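Side-chain contacts in PRD-containing transcription regulator (Lactobacillus casei, PDB 3NUF), which is probably a transcription regulator built on a PRD, the helical domain through which related regulators respond to phosphorylation by the sugar phosphotransferase system: residues 25-30 with 60-65; 92-95 with 99-102. All blocks are in the same frame, centred on the assembly; numbering follows the deposited sequence.

Contact 1 (25-30 with 60-65); sequences AQAATA and EMLGRS
Leu62 makes this contact with one methyl group, laying CD2 against the backbone between Ala27 and Ala28. Going along 60-65, Met61, a selenomethionine, faces another side of the helix, among Leu100, Ile97 and Leu108. Leu62 has CG anti to its backbone N (chi1 -179°), which brings CD2 to the 25-30 helix. There CD2 lies 3.7 Å from Ala28 N and 3.8 Å from Ala27 C, and touches both methyls, at 3.9 Å from Ala27 CB and 4.1 Å from Ala28 CB. No hydrogen bond crosses, so the contact is purely van der Waals, and small alanines let the methyl reach the main chain. This is helix-helix packing within the all-helical PRD fold, with a leucine on one helix set against alanines on the other. Farther on, Arg64 NE makes a salt bridge to Glu104, and Ser65 OG gives a hydrogen bond to Leu62 O at 2.7 Å, in the carbonyl plane. The pairing joins the start of helix 25-41 to the later part of helix 48-67; Ile19 of helix 13-21 packs on Ala28, while helices 84-97 and 104-115 receive Met61.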
loop_
_atom_site.group_PDB
_atom_site.type_symbol
_atom_site.label_atom_id
_atom_site.label_comp_id
_atom_site.label_asym_id
_atom_site.label_seq_id
_atom_site.Cartn_x
_atom_site.Cartn_y
_atom_site.Cartn_z
ATOM N N ALA A 25 -12.042 8.534 -6.154
ATOM C CA ALA A 25 -12.350 8.054 -4.826
ATOM C C ALA A 25 -12.787 6.593 -4.836
ATOM O O ALA A 25 -12.444 5.848 -3.903
ATOM C CB ALA A 25 -13.423 8.980 -4.125
ATOM N N GLN A 26 -13.500 6.140 -5.852
ATOM C CA GLN A 26 -13.947 4.754 -5.835
ATOM C C GLN A 26 -12.720 3.870 -5.751
ATOM O O GLN A 26 -12.664 3.000 -4.885
ATOM C CB GLN A 26 -14.815 4.410 -7.028
ATOM C CG GLN A 26 -15.291 3.008 -7.023
ATOM C CD GLN A 26 -14.312 2.028 -7.617
ATOM O OE1 GLN A 26 -13.631 2.325 -8.585
ATOM N NE2 GLN A 26 -14.248 0.829 -7.055
ATOM N N ALA A 27 -11.788 4.038 -6.691
ATOM C CA ALA A 27 -10.668 3.126 -6.787
ATOM C C ALA A 27 -9.708 3.294 -5.638
ATOM O O ALA A 27 -9.164 2.318 -5.158
ATOM C CB ALA A 27 -9.948 3.317 -8.144
ATOM N N ALA A 28 -9.574 4.510 -5.150
ATOM C CA ALA A 28 -8.688 4.731 -4.008
ATOM C C ALA A 28 -9.253 4.105 -2.742
ATOM O O ALA A 28 -8.517 3.458 -1.956
ATOM C CB ALA A 28 -8.377 6.191 -3.811
ATOM N N THR A 29 -10.566 4.228 -2.542
ATOM C CA THR A 29 -11.211 3.589 -1.402
ATOM C C THR A 29 -11.069 2.081 -1.479
ATOM O O THR A 29 -10.707 1.446 -0.514
ATOM C CB THR A 29 -12.677 3.959 -1.261
ATOM O OG1 THR A 29 -12.767 5.391 -1.173
ATOM C CG2 THR A 29 -13.302 3.346 0.020
ATOM N N ALA A 30 -11.356 1.510 -2.662
ATOM C CA ALA A 30 -11.226 0.073 -2.861
ATOM C C ALA A 30 -9.816 -0.425 -2.553
ATOM O O ALA A 30 -9.624 -1.444 -1.876
ATOM C CB ALA A 30 -11.608 -0.315 -4.283
ATOM N N GLU A 60 -0.647 7.664 -4.671
ATOM C CA GLU A 60 0.406 7.951 -5.624
ATOM C C GLU A 60 0.655 6.785 -6.599
ATOM O O GLU A 60 0.761 6.981 -7.806
ATOM C CB GLU A 60 1.699 8.314 -4.873
ATOM C CG GLU A 60 2.894 8.497 -5.782
ATOM C CD GLU A 60 4.211 8.704 -5.007
ATOM O OE1 GLU A 60 4.219 9.682 -4.216
ATOM O OE2 GLU A 60 5.195 7.910 -5.160
HETATM N N MSE A 61 0.715 5.576 -6.059
HETATM C CA MSE A 61 0.890 4.359 -6.897
HETATM C C MSE A 61 -0.278 4.160 -7.866
HETATM O O MSE A 61 -0.081 3.861 -9.030
HETATM C CB MSE A 61 1.012 3.119 -6.024
HETATM C CG MSE A 61 2.256 3.048 -5.163
HETATM SE SE MSE A 61 2.284 1.536 -3.965
HETATM C CE MSE A 61 2.190 0.209 -5.319
ATOM N N LEU A 62 -1.515 4.300 -7.375
ATOM C CA LEU A 62 -2.677 4.225 -8.230
ATOM C C LEU A 62 -2.608 5.262 -9.325
ATOM O O LEU A 62 -2.856 5.001 -10.499
ATOM C CB LEU A 62 -3.945 4.322 -7.366
ATOM C CG LEU A 62 -5.292 4.234 -8.085
ATOM C CD1 LEU A 62 -5.411 2.885 -8.758
ATOM C CD2 LEU A 62 -6.428 4.525 -7.053
ATOM N N GLY A 63 -2.211 6.464 -8.962
ATOM C CA GLY A 63 -2.043 7.504 -9.963
ATOM C C GLY A 63 -1.069 7.131 -11.046
ATOM O O GLY A 63 -1.322 7.317 -12.253
ATOM N N ARG A 64 0.057 6.556 -10.675
ATOM C CA ARG A 64 1.093 6.138 -11.639
ATOM C C ARG A 64 0.629 4.999 -12.500
ATOM O O ARG A 64 0.938 4.946 -13.687
ATOM C CB ARG A 64 2.457 5.699 -11.013
ATOM C CG ARG A 64 3.406 6.746 -10.746
ATOM C CD ARG A 64 4.778 6.163 -10.493
ATOM N NE ARG A 64 4.851 5.493 -9.215
ATOM C CZ ARG A 64 4.856 6.082 -8.039
ATOM N NH1 ARG A 64 4.779 7.416 -7.955
ATOM N NH2 ARG A 64 4.978 5.383 -6.952
ATOM N N SER A 65 -0.164 4.082 -11.936
ATOM C CA SER A 65 -0.736 2.981 -12.690
ATOM C C SER A 65 -1.598 3.450 -13.829
ATOM O O SER A 65 -1.719 2.797 -14.880
ATOM C CB SER A 65 -1.571 2.034 -11.794
ATOM O OG SER A 65 -2.889 2.519 -11.443
#

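Contact 2 (92-95 with 99-102); sequences QVVQ and HLEV. With EDO (1,2-ethanediol), chain G.
Val94 overlaps the chain of 99-102 with a single methyl: CG1 lies 3.9 Å from Leu100 CB and 3.6 Å from Glu101 O, so it meets apolar carbon and the peptide oxygen of the next residue together. The first torsion of Val94 sets CG1 beside its own carbonyl carbon, where it meets the loop, and the two side chains cross at a slant. Water carries the polar side of the contact. Water 1 donates to Val94 O at 3.0 Å and accepts from Leu100 N at 3.1 Å, tying a carbonyl in the last turns of the helix to the loop that follows. Water 2 donates twice, to Gln95 OE1 and, at 2.8 Å, to Leu100 O. This is the short connection between helix 84-97 and helix 104-115 in the all-helical PRD fold: His99 takes a left-handed backbone conformation (phi 54°, psi 34°), and the extended residues Leu100 and Glu101 then run back past the helix they have just left. Farther out, Gln95 starts off pointing away from the loop, but its chain bends at chi2 (-55°) and brings the amide round, placing OE1 4.0 Å from Val102 CG2 at the surface. Leu100 is covered by helix 48-67, where its side chain touches Arg64 and Ser65. Gln92 faces another direction altogether, with NE2 donating to O1 of a 1,2-ethanediol, probably from the crystallisation liquor; the modelled bond is very short and its exact length doubtful. Tyr34 and His96 ND1 also bond that diol.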
loop_
_atom_site.group_PDB
_atom_site.type_symbol
_atom_site.label_atom_id
_atom_site.label_comp_id
_atom_site.label_asym_id
_atom_site.label_seq_id
_atom_site.Cartn_x
_atom_site.Cartn_y
_atom_site.Cartn_z
ATOM N N GLN A 92 2.292 -8.393 -3.907
ATOM C CA GLN A 92 0.899 -8.733 -4.187
ATOM C C GLN A 92 0.104 -7.468 -4.455
ATOM O O GLN A 92 -0.726 -7.430 -5.379
ATOM C CB GLN A 92 0.289 -9.480 -3.011
ATOM C CG GLN A 92 -1.111 -9.933 -3.299
ATOM C CD GLN A 92 -1.653 -10.932 -2.300
ATOM O OE1 GLN A 92 -0.927 -11.487 -1.483
ATOM N NE2 GLN A 92 -2.957 -11.173 -2.387
ATOM N N VAL A 93 0.320 -6.415 -3.680
ATOM C CA VAL A 93 -0.420 -5.160 -3.895
ATOM C C VAL A 93 -0.108 -4.519 -5.230
ATOM O O VAL A 93 -0.998 -4.126 -5.992
ATOM C CB VAL A 93 -0.156 -4.167 -2.786
ATOM C CG1 VAL A 93 -0.840 -2.764 -3.052
ATOM C CG2 VAL A 93 -0.666 -4.677 -1.453
ATOM N N VAL A 94 1.177 -4.483 -5.552
ATOM C CA VAL A 94 1.615 -3.900 -6.857
ATOM C C VAL A 94 0.971 -4.648 -8.016
ATOM O O VAL A 94 0.428 -4.034 -8.938
ATOM C CB VAL A 94 3.123 -3.979 -6.963
ATOM C CG1 VAL A 94 3.609 -3.596 -8.404
ATOM C CG2 VAL A 94 3.793 -3.080 -5.896
ATOM N N GLN A 95 0.994 -5.969 -7.981
ATOM C CA GLN A 95 0.394 -6.765 -9.014
ATOM C C GLN A 95 -1.099 -6.634 -9.091
ATOM O O GLN A 95 -1.668 -6.693 -10.179
ATOM C CB GLN A 95 0.869 -8.206 -8.906
ATOM C CG GLN A 95 2.381 -8.385 -9.038
ATOM C CD GLN A 95 2.946 -7.799 -10.306
ATOM O OE1 GLN A 95 3.867 -6.936 -10.297
ATOM N NE2 GLN A 95 2.421 -8.216 -11.382
ATOM N N HIS A 99 -0.438 -2.469 -14.075
ATOM C CA HIS A 99 0.227 -1.401 -14.835
ATOM C C HIS A 99 1.292 -0.662 -14.048
ATOM O O HIS A 99 1.503 0.549 -14.251
ATOM C CB HIS A 99 -0.822 -0.407 -15.385
ATOM C CG HIS A 99 -1.732 -1.033 -16.363
ATOM N ND1 HIS A 99 -2.997 -1.430 -16.041
ATOM C CD2 HIS A 99 -1.545 -1.359 -17.661
ATOM C CE1 HIS A 99 -3.564 -1.963 -17.117
ATOM N NE2 HIS A 99 -2.710 -1.909 -18.125
ATOM N N LEU A 100 1.973 -1.380 -13.181
ATOM C CA LEU A 100 3.080 -0.877 -12.433
ATOM C C LEU A 100 4.301 -1.717 -12.612
ATOM O O LEU A 100 4.207 -2.915 -12.877
ATOM C CB LEU A 100 2.739 -0.817 -10.945
ATOM C CG LEU A 100 1.715 0.248 -10.521
ATOM C CD1 LEU A 100 1.344 0.075 -9.038
ATOM C CD2 LEU A 100 2.257 1.663 -10.802
ATOM N N GLU A 101 5.457 -1.109 -12.380
ATOM C CA GLU A 101 6.682 -1.871 -12.380
ATOM C C GLU A 101 6.862 -2.680 -11.109
ATOM O O GLU A 101 6.469 -2.244 -10.022
ATOM C CB GLU A 101 7.877 -0.938 -12.542
ATOM C CG GLU A 101 7.803 -0.128 -13.827
ATOM C CD GLU A 101 7.706 -0.934 -15.118
ATOM O OE1 GLU A 101 8.529 -1.890 -15.214
ATOM O OE2 GLU A 101 6.889 -0.598 -16.029
ATOM N N VAL A 102 7.450 -3.858 -11.242
ATOM C CA VAL A 102 7.645 -4.749 -10.111
ATOM C C VAL A 102 8.286 -4.026 -8.924
ATOM O O VAL A 102 7.887 -4.230 -7.780
ATOM C CB VAL A 102 8.493 -6.011 -10.495
ATOM C CG1 VAL A 102 8.900 -6.839 -9.267
ATOM C CG2 VAL A 102 7.697 -6.881 -11.471
HETATM C C1 EDO G . -5.802 -10.365 -4.827
HETATM O O1 EDO G . -4.885 -10.356 -3.729
HETATM C C2 EDO G . -5.005 -10.571 -6.086
HETATM O O2 EDO G . -5.266 -9.494 -6.995
HETATM O O HOH W 1 1.466 -4.016 -11.724
HETATM O O HOH W 2 4.749 -5.687 -12.907
#

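Contact 1 is partly buried and joins two successive helices, 25-41 and 48-67, through segments 30 residues apart; contact 2 lies at the surface and ties helix 84-97 to the loop directly after it. The first is wholly apolar between its segments, with no hydrogen bond across, whereas the second combines a small apolar patch with bridging waters. Their centres are about 13 Å apart, and helix 48-67 connects them: while one side of it serves contact 1, another meets contact 2, with Met61 CE 3.7 Å from Val94 CG2 and Leu100 CD2 3.6 Å from Ser65 N. Leu100 thus packs the loop of contact 2 on helix 48-67.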